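Local coordinates for periplasmic solute binding protein (Pectobacterium atrosepticum, PDB 4RY1) that probably captures a sugar or related solute in the periplasm and delivers it to an ABC-type importer, at residues V132-T137 with T268-T273; R118-N123 with G245-D250; E140-G145 with V213-I218. All blocks are in the same frame, centred on the assembly; numbering follows the deposited sequence. Where two conformers were deposited one is given.

Interaction 1 (V132-T137 with T268-T273)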
# COMPACT_ATOMS: atom_id res chain seq x y z
N VAL A 132 13.30 -2.39 -24.97
CA VAL A 132 12.50 -3.46 -24.42
C VAL A 132 11.08 -2.97 -24.19
O VAL A 132 10.84 -1.90 -23.64
CB VAL A 132 13.11 -3.98 -23.09
CG1 VAL A 132 12.33 -5.17 -22.56
CG2 VAL A 132 14.57 -4.38 -23.30
N ALA A 133 10.14 -3.78 -24.66
CA ALA A 133 8.73 -3.55 -24.39
C ALA A 133 8.39 -3.90 -22.95
O ALA A 133 9.00 -4.79 -22.35
CB ALA A 133 7.88 -4.39 -25.35
N TYR A 134 7.38 -3.24 -22.41
CA TYR A 134 6.95 -3.57 -21.05
C TYR A 134 6.52 -5.04 -21.03
O TYR A 134 5.83 -5.50 -21.95
CB TYR A 134 5.78 -2.71 -20.55
CG TYR A 134 5.99 -1.21 -20.45
CD1 TYR A 134 7.24 -0.66 -20.16
CD2 TYR A 134 4.92 -0.35 -20.62
CE1 TYR A 134 7.40 0.71 -20.06
CE2 TYR A 134 5.07 1.02 -20.51
CZ TYR A 134 6.32 1.55 -20.24
OH TYR A 134 6.47 2.91 -20.15
N PRO A 135 6.92 -5.79 -19.99
CA PRO A 135 6.69 -7.23 -19.98
C PRO A 135 5.24 -7.61 -19.65
O PRO A 135 4.60 -7.03 -18.80
CB PRO A 135 7.67 -7.74 -18.93
CG PRO A 135 7.81 -6.59 -17.98
CD PRO A 135 7.72 -5.36 -18.83
N LYS A 136 4.75 -8.60 -20.36
CA LYS A 136 3.43 -9.18 -20.10
C LYS A 136 3.49 -10.50 -19.28
O LYS A 136 2.50 -10.89 -18.64
CB LYS A 136 2.64 -9.32 -21.43
CG LYS A 136 2.15 -7.96 -21.96
CD LYS A 136 1.21 -8.07 -23.15
CE LYS A 136 1.86 -7.61 -24.45
NZ LYS A 136 1.10 -8.07 -25.64
N THR A 137 4.65 -11.15 -19.27
CA THR A 137 4.87 -12.40 -18.53
C THR A 137 6.12 -12.33 -17.67
O THR A 137 6.97 -11.45 -17.88
CB THR A 137 5.10 -13.58 -19.47
OG1 THR A 137 6.29 -13.34 -20.22
CG2 THR A 137 3.91 -13.74 -20.38
N THR A 268 1.65 3.55 -16.42
CA THR A 268 1.10 2.31 -15.90
C THR A 268 1.48 1.16 -16.85
O THR A 268 1.37 1.29 -18.06
CB THR A 268 -0.43 2.42 -15.69
OG1 THR A 268 -0.92 1.24 -15.03
CG2 THR A 268 -1.17 2.60 -17.00
N GLY A 269 1.97 0.06 -16.28
CA GLY A 269 2.46 -1.09 -17.04
C GLY A 269 1.56 -2.32 -16.93
O GLY A 269 0.75 -2.44 -16.02
N PRO A 270 1.71 -3.27 -17.86
CA PRO A 270 0.90 -4.49 -17.81
C PRO A 270 1.00 -5.26 -16.51
O PRO A 270 2.02 -5.24 -15.83
CB PRO A 270 1.46 -5.33 -18.96
CG PRO A 270 2.13 -4.35 -19.85
CD PRO A 270 2.70 -3.32 -18.94
N PHE A 271 -0.10 -5.93 -16.18
CA PHE A 271 -0.15 -6.82 -15.05
C PHE A 271 0.50 -8.14 -15.43
O PHE A 271 -0.08 -8.97 -16.13
CB PHE A 271 -1.58 -7.00 -14.57
CG PHE A 271 -2.08 -5.79 -13.85
CD1 PHE A 271 -2.55 -4.70 -14.56
CD2 PHE A 271 -2.03 -5.72 -12.49
CE1 PHE A 271 -2.99 -3.56 -13.92
CE2 PHE A 271 -2.45 -4.57 -11.84
CZ PHE A 271 -2.96 -3.50 -12.55
N ILE A 272 1.71 -8.32 -14.95
CA ILE A 272 2.54 -9.47 -15.34
C ILE A 272 1.86 -10.75 -14.86
O ILE A 272 1.52 -10.90 -13.70
CB ILE A 272 3.97 -9.36 -14.77
CG1 ILE A 272 4.61 -8.05 -15.25
CG2 ILE A 272 4.80 -10.57 -15.20
CD1 ILE A 272 5.91 -7.73 -14.55
N THR A 273 1.71 -11.70 -15.77
CA THR A 273 0.97 -12.93 -15.47
C THR A 273 1.63 -14.16 -16.08
O THR A 273 2.21 -14.10 -17.17
CB THR A 273 -0.47 -12.83 -15.98
OG1 THR A 273 -1.06 -11.62 -15.49
CG2 THR A 273 -1.32 -13.97 -15.51
O HOH W 1 4.58 -5.04 -16.87
O HOH W 2 0.12 -9.58 -18.76

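Interaction 2 (R118-N123 with G245-D250)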
# COMPACT_ATOMS: atom_id res chain seq x y z
N ARG A 118 -1.68 -2.93 -6.01
CA ARG A 118 -0.29 -2.96 -6.47
C ARG A 118 -0.27 -3.03 -8.01
O ARG A 118 -0.95 -3.86 -8.61
CB ARG A 118 0.45 -4.20 -5.95
CG ARG A 118 0.78 -4.24 -4.48
CD ARG A 118 1.96 -3.35 -4.15
NE ARG A 118 2.38 -3.47 -2.75
CZ ARG A 118 3.41 -2.86 -2.21
NH1 ARG A 118 4.20 -2.07 -2.92
NH2 ARG A 118 3.65 -3.00 -0.91
N SER A 119 0.52 -2.18 -8.65
CA SER A 119 0.70 -2.24 -10.09
C SER A 119 2.07 -1.69 -10.46
O SER A 119 2.74 -1.05 -9.66
CB SER A 119 -0.45 -1.56 -10.82
OG SER A 119 -0.57 -0.20 -10.44
N MET A 120 2.53 -2.03 -11.66
CA MET A 120 3.79 -1.51 -12.16
C MET A 120 3.68 -0.08 -12.69
O MET A 120 2.78 0.24 -13.48
CB MET A 120 4.32 -2.42 -13.25
CG MET A 120 4.85 -3.72 -12.71
SD MET A 120 6.30 -3.58 -11.63
CE MET A 120 6.70 -5.32 -11.55
N ILE A 121 4.64 0.74 -12.30
CA ILE A 121 4.82 2.08 -12.81
C ILE A 121 6.21 2.03 -13.46
O ILE A 121 7.18 1.66 -12.81
CB ILE A 121 4.76 3.14 -11.70
CG1 ILE A 121 3.39 3.09 -11.02
CG2 ILE A 121 5.06 4.53 -12.26
CD1 ILE A 121 2.30 3.63 -11.89
N TYR A 122 6.31 2.39 -14.73
CA TYR A 122 7.55 2.31 -15.47
C TYR A 122 7.97 3.66 -16.00
O TYR A 122 7.14 4.50 -16.33
CB TYR A 122 7.40 1.35 -16.65
CG TYR A 122 7.20 -0.11 -16.32
CD1 TYR A 122 8.10 -0.79 -15.48
CD2 TYR A 122 6.16 -0.84 -16.91
CE1 TYR A 122 7.95 -2.15 -15.23
CE2 TYR A 122 6.01 -2.20 -16.65
CZ TYR A 122 6.89 -2.86 -15.82
OH TYR A 122 6.77 -4.22 -15.58
N ASN A 123 9.29 3.83 -16.12
CA ASN A 123 9.89 5.00 -16.74
C ASN A 123 10.03 4.71 -18.23
O ASN A 123 10.91 3.97 -18.68
CB ASN A 123 11.26 5.31 -16.14
CG ASN A 123 11.82 6.63 -16.65
OD1 ASN A 123 11.72 6.91 -17.85
ND2 ASN A 123 12.37 7.45 -15.76
N GLY A 245 11.38 1.26 -12.93
CA GLY A 245 10.08 0.74 -12.55
C GLY A 245 9.96 0.68 -11.05
O GLY A 245 10.96 0.56 -10.35
N MET A 246 8.72 0.70 -10.58
CA MET A 246 8.38 0.38 -9.20
C MET A 246 7.05 -0.36 -9.17
O MET A 246 6.16 -0.07 -9.97
CB MET A 246 8.29 1.64 -8.33
CG MET A 246 9.62 2.29 -7.99
SD MET A 246 10.75 1.42 -6.85
CE MET A 246 12.20 2.46 -7.19
N TYR A 247 6.93 -1.28 -8.23
CA TYR A 247 5.70 -2.03 -7.98
C TYR A 247 5.03 -1.40 -6.77
O TYR A 247 5.25 -1.80 -5.64
CB TYR A 247 6.02 -3.51 -7.74
CG TYR A 247 4.87 -4.44 -7.49
CD1 TYR A 247 3.90 -4.67 -8.46
CD2 TYR A 247 4.80 -5.19 -6.32
CE1 TYR A 247 2.87 -5.59 -8.24
CE2 TYR A 247 3.79 -6.11 -6.11
CZ TYR A 247 2.83 -6.31 -7.07
OH TYR A 247 1.83 -7.24 -6.82
N LEU A 248 4.18 -0.41 -7.02
CA LEU A 248 3.63 0.45 -5.97
C LEU A 248 2.17 0.20 -5.75
O LEU A 248 1.44 -0.12 -6.69
CB LEU A 248 3.77 1.92 -6.37
CG LEU A 248 5.18 2.43 -6.58
CD1 LEU A 248 5.15 3.85 -7.12
CD2 LEU A 248 6.02 2.32 -5.32
N TRP A 249 1.69 0.46 -4.53
CA TRP A 249 0.26 0.73 -4.36
C TRP A 249 -0.06 1.97 -5.20
O TRP A 249 0.69 2.95 -5.17
CB TRP A 249 -0.09 1.00 -2.90
CG TRP A 249 0.08 -0.14 -1.98
CD1 TRP A 249 0.97 -0.24 -0.94
CD2 TRP A 249 -0.68 -1.37 -1.98
NE1 TRP A 249 0.79 -1.44 -0.31
CE2 TRP A 249 -0.20 -2.15 -0.93
CE3 TRP A 249 -1.73 -1.87 -2.77
CZ2 TRP A 249 -0.72 -3.42 -0.65
CZ3 TRP A 249 -2.25 -3.12 -2.49
CH2 TRP A 249 -1.74 -3.88 -1.43
N ASP A 250 -1.20 1.99 -5.90
CA ASP A 250 -1.49 3.20 -6.70
C ASP A 250 -1.62 4.45 -5.82
O ASP A 250 -1.38 5.57 -6.28
CB ASP A 250 -2.63 3.03 -7.72
CG ASP A 250 -3.92 2.52 -7.13
OD1 ASP A 250 -4.45 3.19 -6.21
OD2 ASP A 250 -4.44 1.47 -7.60
O HOH W 3 -3.19 0.08 -9.62
O HOH W 4 0.72 1.76 -8.75

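Interaction 3 (E140-G145 with V213-I218)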
# COMPACT_ATOMS: atom_id res chain seq x y z
N GLU A 140 9.32 -12.45 -19.74
CA GLU A 140 9.72 -11.20 -20.37
C GLU A 140 10.35 -10.31 -19.33
O GLU A 140 11.27 -9.59 -19.65
CB GLU A 140 8.55 -10.52 -21.07
CG GLU A 140 8.00 -11.38 -22.21
CD GLU A 140 6.70 -10.90 -22.86
OE1 GLU A 140 6.10 -9.89 -22.40
OE2 GLU A 140 6.29 -11.57 -23.83
N LEU A 141 9.86 -10.33 -18.09
CA LEU A 141 10.45 -9.49 -17.05
C LEU A 141 11.91 -9.91 -16.81
O LEU A 141 12.81 -9.07 -16.86
CB LEU A 141 9.64 -9.55 -15.75
CG LEU A 141 10.26 -8.71 -14.62
CD1 LEU A 141 10.27 -7.22 -14.97
CD2 LEU A 141 9.52 -8.94 -13.32
N PHE A 142 12.14 -11.20 -16.58
CA PHE A 142 13.50 -11.71 -16.33
C PHE A 142 14.41 -11.45 -17.51
O PHE A 142 15.57 -11.10 -17.33
CB PHE A 142 13.49 -13.20 -15.97
CG PHE A 142 12.85 -13.48 -14.63
CD1 PHE A 142 13.39 -12.94 -13.48
CD2 PHE A 142 11.71 -14.27 -14.54
CE1 PHE A 142 12.81 -13.18 -12.25
CE2 PHE A 142 11.13 -14.51 -13.31
CZ PHE A 142 11.68 -13.97 -12.17
N ALA A 143 13.87 -11.60 -18.72
CA ALA A 143 14.65 -11.42 -19.93
C ALA A 143 15.04 -9.94 -20.17
O ALA A 143 16.04 -9.66 -20.81
CB ALA A 143 13.91 -12.01 -21.13
N ALA A 144 14.25 -9.00 -19.65
CA ALA A 144 14.56 -7.56 -19.74
C ALA A 144 15.84 -7.14 -19.02
O ALA A 144 16.54 -6.22 -19.46
CB ALA A 144 13.42 -6.71 -19.20
N GLY A 145 16.11 -7.80 -17.89
CA GLY A 145 17.27 -7.45 -17.05
C GLY A 145 18.61 -7.44 -17.79
O GLY A 145 19.33 -6.44 -17.77
N VAL A 213 17.38 -10.76 -8.87
CA VAL A 213 18.72 -10.21 -8.68
C VAL A 213 19.72 -10.73 -9.73
O VAL A 213 20.39 -9.95 -10.42
CB VAL A 213 19.25 -10.46 -7.26
CG1 VAL A 213 20.70 -10.07 -7.16
CG2 VAL A 213 18.44 -9.63 -6.28
N ASP A 214 19.81 -12.05 -9.84
CA ASP A 214 20.76 -12.69 -10.76
C ASP A 214 20.53 -12.26 -12.22
O ASP A 214 21.48 -12.13 -13.01
CB ASP A 214 20.70 -14.21 -10.63
CG ASP A 214 21.26 -14.73 -9.31
OD1 ASP A 214 21.92 -13.98 -8.55
OD2 ASP A 214 21.04 -15.93 -9.03
N SER A 215 19.26 -12.03 -12.58
CA SER A 215 18.86 -11.56 -13.92
C SER A 215 18.98 -10.04 -14.18
O SER A 215 18.65 -9.57 -15.26
CB SER A 215 17.41 -11.97 -14.25
OG SER A 215 17.22 -13.37 -14.21
N HIS A 216 19.45 -9.28 -13.18
CA HIS A 216 19.55 -7.82 -13.28
C HIS A 216 18.18 -7.16 -13.49
O HIS A 216 18.08 -6.11 -14.13
CB HIS A 216 20.54 -7.39 -14.39
CG HIS A 216 21.23 -6.07 -14.13
ND1 HIS A 216 20.75 -4.86 -14.60
CD2 HIS A 216 22.38 -5.78 -13.48
CE1 HIS A 216 21.56 -3.89 -14.23
NE2 HIS A 216 22.56 -4.42 -13.55
N VAL A 217 17.13 -7.76 -12.93
CA VAL A 217 15.82 -7.09 -12.97
C VAL A 217 15.73 -6.01 -11.90
O VAL A 217 15.28 -4.91 -12.15
CB VAL A 217 14.66 -8.09 -12.83
CG1 VAL A 217 13.33 -7.34 -12.83
CG2 VAL A 217 14.67 -9.05 -13.99
N ILE A 218 16.16 -6.37 -10.70
CA ILE A 218 16.25 -5.44 -9.58
C ILE A 218 17.67 -5.40 -9.03
O ILE A 218 18.40 -6.38 -9.14
CB ILE A 218 15.30 -5.82 -8.41
CG1 ILE A 218 15.76 -7.10 -7.70
CG2 ILE A 218 13.85 -5.90 -8.89
CD1 ILE A 218 14.87 -7.50 -6.55

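Interaction 1 (V132-T137 with T268-T273)
Two loops meet here in the solute-binding-protein fold: Tyr134 to Thr137, on the way into helix 138-152, run in much the same direction as Thr268 to Thr273, which leads out of strand 266-268. Pro270 carries much of the contact. Its CD lies 3.5 Å from Tyr134 CB, the two side chains crossing at about a right angle, and its CB touches both Pro135 O and Lys136 CG. Tyr134 OH is hydrogen-bonded to Glu267 OE1, from the residue just before Thr268. Further on, CG2 of Ile272 presses against the Thr137 backbone, 3.3 Å from Thr137 C, while CD1, extended by a chi2 of 170°, reaches Pro135 CG at 4.1 Å. One direct backbone hydrogen bond joins the loops, Thr273 N to Lys136 O at 3.1 Å and nearly straight (163°). Lys136 O also accepts a hydrogen bond from a water 2.7 Å away, which donates to Phe271 O as well; a second water likewise bridges Pro135 O and Pro270 O. Thr137 OG1 caps Glu140 N, as the N-cap of helix 138-152. The result is a water-bridged pairing of two irregular loops, ending at the N-cap of a helix.

Interaction 2 (R118-N123 with G245-D250)
The guanidinium of Arg118 lies over one face of the Trp249 indole, the planes 33° apart, in a cation-pi contact with CZ 3.8 Å from the centroid of the five-membered ring. Farther back along the arginine, CG sits over the six-membered ring. One face of the Tyr247 ring takes the same side chain, with CB 3.4 Å from Tyr247 CZ and CD offset toward the rim. The bend at chi2 (-77°) turns the aliphatic chain, with CD passing between the two aromatic residues. At the guanidinium edge, NH1 donates to Tyr247 O at 2.9 Å, in the carbonyl plane but bent at the hydrogen (134°). Trp249 NE1 and Arg118 NH2, both donors, approach without bonding. Met120 SD adds an oblique Met-aromatic contact to Tyr247.

Beneath these groups the strands are antiparallel, and Ser119 with Leu248 and Ile121 with Met246 are the hydrogen-bonded pairs; Ile121 N to Met246 O measures 2.9 Å. Gly245 passes close to Tyr122, its CA 3.9 Å from Tyr122 CD1. On the face of Ser119 and Leu248, a water links Ser119 OG to Leu248 O. Strand 245-249 thus flanks strand 107-123 in the mixed sheet, with helix 169-183 against Arg118 and Tyr247, and helices 253-257 and 346-356 covering the face of Ile121.

Interaction 3 (E140-G145 with V213-I218)
Val217 and Gly145 are the closest pair by CA atoms where helix 138-152 meets the turn that ends helix 199-214. Val217 divides its methyls: CG1 goes to Leu141, 3.7 Å from CD1, the side chains crossing at about a right angle, while CG2 rests on the helix backbone, 3.4 Å from Leu141 O and 3.7 Å from Phe142 CA. With CG1 anti to the backbone N (chi1 179°) and CG2 beside that N, the one methyl faces Leu141 and the other the helix backbone. Phe142 brings its CD1 obliquely to Val217 CG2 and to Ser215 OG, the latter at 3.9 Å. At Gly145 the approach is of backbone on backbone. Its CA makes a CA-H...O contact of 3.1 Å with Ser215 O and lies 3.3 Å from His216 O; a CB in this position would run into Ser215 O.

Behind this first shell, the path of the turn is set by a Schellman motif, in which His216 takes a positive phi (61°) as the chain leaves the helix and its N bonds back to Val213 O at 3.0 Å. Ser215 OG is held by Lys211 O, so the hydroxyl beside Phe142 is bonded back into the last turn of helix 199-214. Lys211 also makes a cation-pi contact with the Phe142 ring. The His216 imidazole stacks on Tyr157, and NE2 makes a weak hydrogen bond to Asp154 OD1.

No conventional hydrogen bond crosses between the segments. The contact rests instead on the fit of the valine methyls against the helix and on the bare CA of Gly145, which lets Ser215 O come so near.

Interactions 1 and 2 are joined directly, their centres 11 Å apart: Gly269 N probably bonds to Met120 O at 2.9 Å, so the chain of 268-273 starts as a neighbour of strand 107-123. Tyr134 stacks on Tyr122, with Tyr134 CD1 3.4 Å from Tyr122 CD2. Interaction 3 attaches to interaction 1 at another point, where Pro135 CB packs 3.5 Å from Leu141 N; it does not touch interaction 2, the nearest atoms being about 5 Å apart. Glycerol, probably from the crystallisation liquor, hydrogen-bonds to Tyr247 OH in interaction 2 and to Tyr134 N and Ile272 O in interaction 1; whether any of these sites marks the solute pocket is not established.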